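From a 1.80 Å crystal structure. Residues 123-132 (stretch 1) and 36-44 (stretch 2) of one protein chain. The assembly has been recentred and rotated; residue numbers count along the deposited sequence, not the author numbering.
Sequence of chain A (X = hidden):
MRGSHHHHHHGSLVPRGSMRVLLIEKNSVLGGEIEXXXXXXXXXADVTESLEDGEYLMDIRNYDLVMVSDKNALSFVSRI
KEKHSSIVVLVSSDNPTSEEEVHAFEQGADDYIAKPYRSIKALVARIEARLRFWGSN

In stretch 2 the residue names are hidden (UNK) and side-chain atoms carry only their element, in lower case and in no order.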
ATOM      1  N   LEU A 123       3.323  -5.021  -9.498  1.00 15.00           N
ATOM      2  CA  LEU A 123       3.383  -3.559  -9.385  1.00 14.16           C
ATOM      3  C   LEU A 123       2.137  -2.903 -10.013  1.00 13.77           C
ATOM      4  O   LEU A 123       1.529  -2.006  -9.427  1.00 11.77           O
ATOM      5  CB  LEU A 123       4.664  -3.029 -10.044  1.00 14.80           C
ATOM      6  CG  LEU A 123       4.762  -1.505 -10.148  1.00 14.94           C
ATOM      7  CD1 LEU A 123       4.577  -0.834  -8.746  1.00 12.97           C
ATOM      8  CD2 LEU A 123       6.116  -1.176 -10.785  1.00 17.06           C
ATOM      9  N   VAL A 124       1.753  -3.374 -11.198  1.00 12.78           N
ATOM     10  CA  VAL A 124       0.554  -2.878 -11.871  1.00 12.88           C
ATOM     11  C   VAL A 124      -0.735  -3.125 -11.083  1.00 13.03           C
ATOM     12  O   VAL A 124      -1.611  -2.243 -11.008  1.00 13.82           O
ATOM     13  CB  VAL A 124       0.477  -3.406 -13.338  1.00 13.47           C
ATOM     14  CG1 VAL A 124      -0.869  -3.121 -13.953  1.00 13.26           C
ATOM     15  CG2 VAL A 124       1.662  -2.816 -14.169  1.00 12.14           C
ATOM     16  N   ALA A 125      -0.862  -4.316 -10.504  1.00 13.00           N
ATOM     17  CA  ALA A 125      -1.999  -4.640  -9.659  1.00 13.16           C
ATOM     18  C   ALA A 125      -2.084  -3.670  -8.450  1.00 12.18           C
ATOM     19  O   ALA A 125      -3.170  -3.233  -8.051  1.00 12.50           O
ATOM     20  CB  ALA A 125      -1.892  -6.092  -9.182  1.00 12.91           C
ATOM     21  N   ARG A 126      -0.935  -3.340  -7.878  1.00 11.89           N
ATOM     22  CA  ARG A 126      -0.879  -2.398  -6.739  1.00 11.90           C
ATOM     23  C   ARG A 126      -1.326  -0.998  -7.204  1.00 12.87           C
ATOM     24  O   ARG A 126      -2.102  -0.348  -6.526  1.00 12.71           O
ATOM     25  CB  ARG A 126       0.540  -2.319  -6.185  1.00 11.78           C
ATOM     26  CG  ARG A 126       0.786  -1.284  -5.026  1.00 11.10           C
ATOM     27  CD  ARG A 126       2.173  -1.394  -4.432  1.00 11.16           C
ATOM     28  NE  ARG A 126       2.375  -2.722  -3.847  1.00 10.74           N
ATOM     29  CZ  ARG A 126       2.088  -3.048  -2.578  1.00 11.67           C
ATOM     30  NH1 ARG A 126       1.643  -2.108  -1.735  1.00  9.89           N
ATOM     31  NH2 ARG A 126       2.254  -4.321  -2.154  1.00 11.00           N
ATOM     32  N   ILE A 127      -0.799  -0.551  -8.350  1.00 13.47           N
ATOM     33  CA  ILE A 127      -1.171   0.766  -8.897  1.00 14.65           C
ATOM     34  C   ILE A 127      -2.657   0.807  -9.180  1.00 15.37           C
ATOM     35  O   ILE A 127      -3.325   1.774  -8.815  1.00 15.65           O
ATOM     36  CB  ILE A 127      -0.330   1.103 -10.142  1.00 14.54           C
ATOM     37  CG1 ILE A 127       1.122   1.283  -9.718  1.00 13.93           C
ATOM     38  CG2 ILE A 127      -0.837   2.384 -10.838  1.00 15.37           C
ATOM     39  CD1 ILE A 127       2.114   1.387 -10.889  1.00 14.88           C
ATOM     40  N   GLU A 128      -3.167  -0.256  -9.806  1.00 16.40           N
ATOM     41  CA  GLU A 128      -4.606  -0.416  -9.999  1.00 17.55           C
ATOM     42  C   GLU A 128      -5.401  -0.227  -8.716  1.00 17.32           C
ATOM     43  O   GLU A 128      -6.381   0.520  -8.697  1.00 17.99           O
ATOM     44  CB  GLU A 128      -4.921  -1.814 -10.508  1.00 19.09           C
ATOM     45  CG  GLU A 128      -4.977  -1.931 -11.992  1.00 23.60           C
ATOM     46  CD  GLU A 128      -5.515  -3.290 -12.380  1.00 27.18           C
ATOM     47  OE1 GLU A 128      -6.254  -3.339 -13.346  1.00 34.28           O
ATOM     48  OE2 GLU A 128      -5.233  -4.295 -11.686  1.00 32.47           O
ATOM     49  N   ALA A 129      -4.975  -0.923  -7.654  1.00 15.91           N
ATOM     50  CA  ALA A 129      -5.635  -0.842  -6.348  1.00 15.91           C
ATOM     51  C   ALA A 129      -5.564   0.572  -5.764  1.00 15.66           C
ATOM     52  O   ALA A 129      -6.511   1.043  -5.151  1.00 16.17           O
ATOM     53  CB  ALA A 129      -5.021  -1.847  -5.353  1.00 14.59           C
ATOM     54  N   ARG A 130      -4.432   1.243  -5.955  1.00 15.45           N
ATOM     55  CA  ARG A 130      -4.278   2.578  -5.415  1.00 16.09           C
ATOM     56  C   ARG A 130      -5.148   3.603  -6.122  1.00 17.79           C
ATOM     57  O   ARG A 130      -5.353   4.710  -5.611  1.00 19.16           O
ATOM     58  CB  ARG A 130      -2.829   2.986  -5.490  1.00 15.33           C
ATOM     59  CG  ARG A 130      -1.971   2.209  -4.525  1.00 13.67           C
ATOM     60  CD  ARG A 130      -2.071   2.648  -3.037  1.00 12.92           C
ATOM     61  NE  ARG A 130      -1.504   1.531  -2.296  1.00 13.13           N
ATOM     62  CZ  ARG A 130      -2.210   0.570  -1.715  1.00 11.97           C
ATOM     63  NH1 ARG A 130      -3.538   0.658  -1.660  1.00 11.02           N
ATOM     64  NH2 ARG A 130      -1.573  -0.450  -1.129  1.00 11.49           N
ATOM     65  N   LEU A 131      -5.676   3.232  -7.281  1.00 19.86           N
ATOM     66  CA  LEU A 131      -6.564   4.124  -8.032  1.00 22.19           C
ATOM     67  C   LEU A 131      -8.006   3.669  -7.946  1.00 25.23           C
ATOM     68  O   LEU A 131      -8.889   4.259  -8.568  1.00 25.92           O
ATOM     69  CB  LEU A 131      -6.108   4.225  -9.488  1.00 21.51           C
ATOM     70  CG  LEU A 131      -4.911   5.161  -9.702  1.00 20.81           C
ATOM     71  CD1 LEU A 131      -4.440   5.071 -11.110  1.00 21.75           C
ATOM     72  CD2 LEU A 131      -5.309   6.599  -9.386  1.00 20.47           C
ATOM     73  N   ARG A 132      -8.258   2.646  -7.148  1.00 28.25           N
ATOM     74  CA  ARG A 132      -9.593   2.076  -7.092  1.00 31.95           C
ATOM     75  C   ARG A 132     -10.564   2.966  -6.318  1.00 33.40           C
ATOM     76  O   ARG A 132     -10.191   3.628  -5.358  1.00 35.11           O
ATOM     77  CB  ARG A 132      -9.554   0.661  -6.535  1.00 32.01           C
ATOM     78  CG  ARG A 132     -10.561  -0.225  -7.192  1.00 35.73           C
ATOM     79  CD  ARG A 132     -10.644  -1.648  -6.650  1.00 39.21           C
ATOM     80  NE  ARG A 132      -9.461  -2.464  -6.955  1.00 42.27           N
ATOM     81  CZ  ARG A 132      -9.012  -2.729  -8.178  1.00 41.08           C
ATOM     82  NH1 ARG A 132      -9.626  -2.231  -9.259  1.00 42.89           N
ATOM     83  NH2 ARG A 132      -7.941  -3.486  -8.320  1.00 41.30           N
ATOM     84  N   UNK A  36       4.624  -0.142 -20.371  1.00 16.88           N
ATOM     85  CA  UNK A  36       4.007  -1.244 -21.140  1.00 18.79           C
ATOM     86  C   UNK A  36       3.041  -2.069 -20.273  1.00 17.34           C
ATOM     87  O   UNK A  36       1.945  -2.420 -20.712  1.00 16.11           O
ATOM     88  c   UNK A  36       5.717  -5.486 -23.445  1.00 27.22           C
ATOM     89  c   UNK A  36       4.612  -3.286 -22.663  1.00 23.11           C
ATOM     90  n   UNK A  36       6.940  -6.132 -24.067  1.00 28.69           N
ATOM     91  c   UNK A  36       5.103  -2.142 -21.760  1.00 19.30           C
ATOM     92  c   UNK A  36       5.805  -3.957 -23.416  1.00 23.89           C
ATOM     93  N   UNK A  37       3.452  -2.380 -19.038  1.00 16.89           N
ATOM     94  CA  UNK A  37       2.590  -3.100 -18.093  1.00 15.77           C
ATOM     95  C   UNK A  37       1.324  -2.329 -17.799  1.00 15.42           C
ATOM     96  O   UNK A  37       0.214  -2.888 -17.749  1.00 15.46           O
ATOM     97  N   UNK A  38       1.467  -1.021 -17.612  1.00 15.59           N
ATOM     98  CA  UNK A  38       0.282  -0.204 -17.329  1.00 14.90           C
ATOM     99  C   UNK A  38      -0.637  -0.150 -18.531  1.00 14.84           C
ATOM    100  O   UNK A  38      -1.856  -0.181 -18.383  1.00 14.28           O
ATOM    101  c   UNK A  38       0.378   0.972 -14.407  1.00 14.90           C
ATOM    102  c   UNK A  38       2.068   2.656 -15.455  1.00 13.27           C
ATOM    103  c   UNK A  38       0.679   1.206 -16.896  1.00 14.22           C
ATOM    104  c   UNK A  38       1.377   1.272 -15.545  1.00 13.48           C
ATOM    105  N   UNK A  39      -0.047  -0.029 -19.721  1.00 15.62           N
ATOM    106  CA  UNK A  39      -0.834  -0.045 -20.958  1.00 16.25           C
ATOM    107  C   UNK A  39      -1.716  -1.282 -21.045  1.00 16.70           C
ATOM    108  O   UNK A  39      -2.822  -1.206 -21.552  1.00 16.33           O
ATOM    109  n   UNK A  39       1.656   1.323 -23.325  1.00 13.35           N
ATOM    110  c   UNK A  39       0.680   1.312 -22.439  1.00 15.33           C
ATOM    111  c   UNK A  39       0.072  -0.022 -22.191  1.00 16.12           C
ATOM    112  o   UNK A  39       0.288   2.349 -21.843  1.00 17.60           O
ATOM    113  N   UNK A  40      -1.214  -2.422 -20.566  1.00 17.92           N
ATOM    114  CA  UNK A  40      -2.011  -3.663 -20.555  1.00 19.56           C
ATOM    115  C   UNK A  40      -3.394  -3.488 -19.934  1.00 20.58           C
ATOM    116  O   UNK A  40      -4.364  -4.054 -20.426  1.00 20.98           O
ATOM    117  c   UNK A  40      -0.068  -5.200 -20.685  1.00 19.39           C
ATOM    118  c   UNK A  40      -1.248  -4.814 -19.859  1.00 20.07           C
ATOM    119  c   UNK A  40      -2.149  -6.020 -19.611  1.00 21.38           C
ATOM    120  N   UNK A  41      -3.479  -2.694 -18.870  1.00 21.40           N
ATOM    121  CA  UNK A  41      -4.732  -2.446 -18.143  1.00 21.89           C
ATOM    122  C   UNK A  41      -5.491  -1.207 -18.594  1.00 21.70           C
ATOM    123  O   UNK A  41      -6.448  -0.781 -17.940  1.00 22.52           O
ATOM    124  c   UNK A  41      -5.180  -4.758 -16.162  1.00 26.00           C
ATOM    125  c   UNK A  41      -4.586  -6.119 -15.825  1.00 31.12           C
ATOM    126  n   UNK A  41      -5.550  -7.238 -15.607  1.00 31.46           N
ATOM    127  c   UNK A  41      -4.450  -2.350 -16.643  1.00 22.33           C
ATOM    128  c   UNK A  41      -4.070  -3.692 -16.045  1.00 24.77           C
ATOM    129  N   UNK A  42      -5.076  -0.619 -19.703  1.00 20.52           N
ATOM    130  CA  UNK A  42      -5.793   0.534 -20.245  1.00 19.81           C
ATOM    131  C   UNK A  42      -5.322   1.888 -19.740  1.00 18.96           C
ATOM    132  O   UNK A  42      -5.939   2.912 -20.062  1.00 18.78           O
ATOM    133  N   UNK A  43      -4.227   1.903 -18.972  1.00 17.81           N
ATOM    134  CA  UNK A  43      -3.653   3.171 -18.471  1.00 17.49           C
ATOM    135  C   UNK A  43      -2.709   3.849 -19.455  1.00 17.29           C
ATOM    136  O   UNK A  43      -1.940   3.179 -20.148  1.00 16.80           O
ATOM    137  c   UNK A  43      -4.399   3.429 -15.250  1.00 20.51           C
ATOM    138  c   UNK A  43      -3.739   1.173 -15.671  1.00 21.14           C
ATOM    139  c   UNK A  43      -2.862   2.942 -17.179  1.00 18.08           C
ATOM    140  c   UNK A  43      -5.219   1.665 -13.814  1.00 19.92           C
ATOM    141  c   UNK A  43      -5.158   3.010 -14.155  1.00 19.49           C
ATOM    142  c   UNK A  43      -4.512   0.742 -14.569  1.00 23.27           C
ATOM    143  c   UNK A  43      -3.690   2.498 -16.024  1.00 19.33           C
ATOM    144  N   UNK A  44      -2.735   5.178 -19.475  1.00 16.77           N
ATOM    145  CA  UNK A  44      -1.741   5.968 -20.187  1.00 18.22           C
ATOM    146  C   UNK A  44      -0.622   6.210 -19.193  1.00 17.61           C
ATOM    147  O   UNK A  44      -0.903   6.347 -17.997  1.00 17.34           O
ATOM    148  c   UNK A  44      -2.290   7.336 -20.571  1.00 19.22           C
ATOM    149  c   UNK A  44      -1.190   8.232 -21.139  1.00 23.66           C
ATOM    150  c   UNK A  44      -2.945   8.554 -23.103  1.00 22.64           C
ATOM    151 se   UNK A  44      -1.115   7.839 -23.032  1.00 36.68          SE
TER

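Position 36 carries four carbons in a row ending in a nitrogen, an unbranched chain whose CB, the nearest side-chain atom, is 8.4 Å from V124 CG2. A four-carbon chain with a terminal nitrogen is lysine, K36, here exposed and outside the contact.

Position 37 has no side-chain atoms, so it is glycine, G37. Its backbone C lies 3.7 Å from V124 CG2, and an ideal CB built on it would fall 3.2 Å from the same V124 CG2. That is tight for two carbons, so the bare backbone lets the valine methyl come close.

Position 38 shows four carbons forked at the second, and two of its carbons end as methyls. The fork beyond the first carbon separates it from an isoleucine pattern and gives leucine, L38. Its CA-to-CB bond points sideways, yet with chi1 m and chi2 t the end of the chain comes nearer: L38 CD2 is 4.0 Å from V124 CG2 and 3.9 Å from I127 CD1.

Position 39 has two carbons, the second bearing one oxygen and one nitrogen. This is a short amide, asparagine, N39; it is out of reach of stretch 1.

Position 40 has one carbon carrying two more. Branching at the first carbon identifies valine, V40. V40 CB is 6.2 Å from V124 CG1, the closest approach of the side chain to stretch 1.

Position 41 repeats the four-carbon row ending in nitrogen, which identifies a second lysine, K41. Its CA-to-CB bond points toward stretch 1. Its aliphatic part makes the contact: K41 CG is 3.9 Å from V124 CG1, and K41 CD is 3.3 Å from E128 OE1. K41 NZ stands 4.6 Å from E128 OE1, beyond a salt bridge although the charges are opposite.

Position 42 has no side-chain atoms and is glycine, G42. With phi/psi of 90/7, a CB would jam against the preceding carbonyl O, which by itself calls for glycine.

Position 43 has one carbon leading to a six-carbon ring without a hydroxyl: phenylalanine, F43. E128 CG lies at the ring edge, 3.7 Å from F43 CE2, while L131 CD1 approaches F43 CE1 obliquely, also at 3.7 Å.

Position 44 has two carbons, a selenium and a final carbon, unbranched: selenomethionine, M44, out of reach.

The contact buries 367 Å² with no hydrogen bond across it. V124, its CA 6.1 Å from L38 CA, packs among G37, L38 and K41. The axes of helix 123-130 and helix 36-40 come within 9.8 Å, with 56° between their N-to-C directions. Beyond this, F43 meets E128 and L131, so apolar packing dominates.

Stretch 2, residues 36-44: KGLNVKGFM
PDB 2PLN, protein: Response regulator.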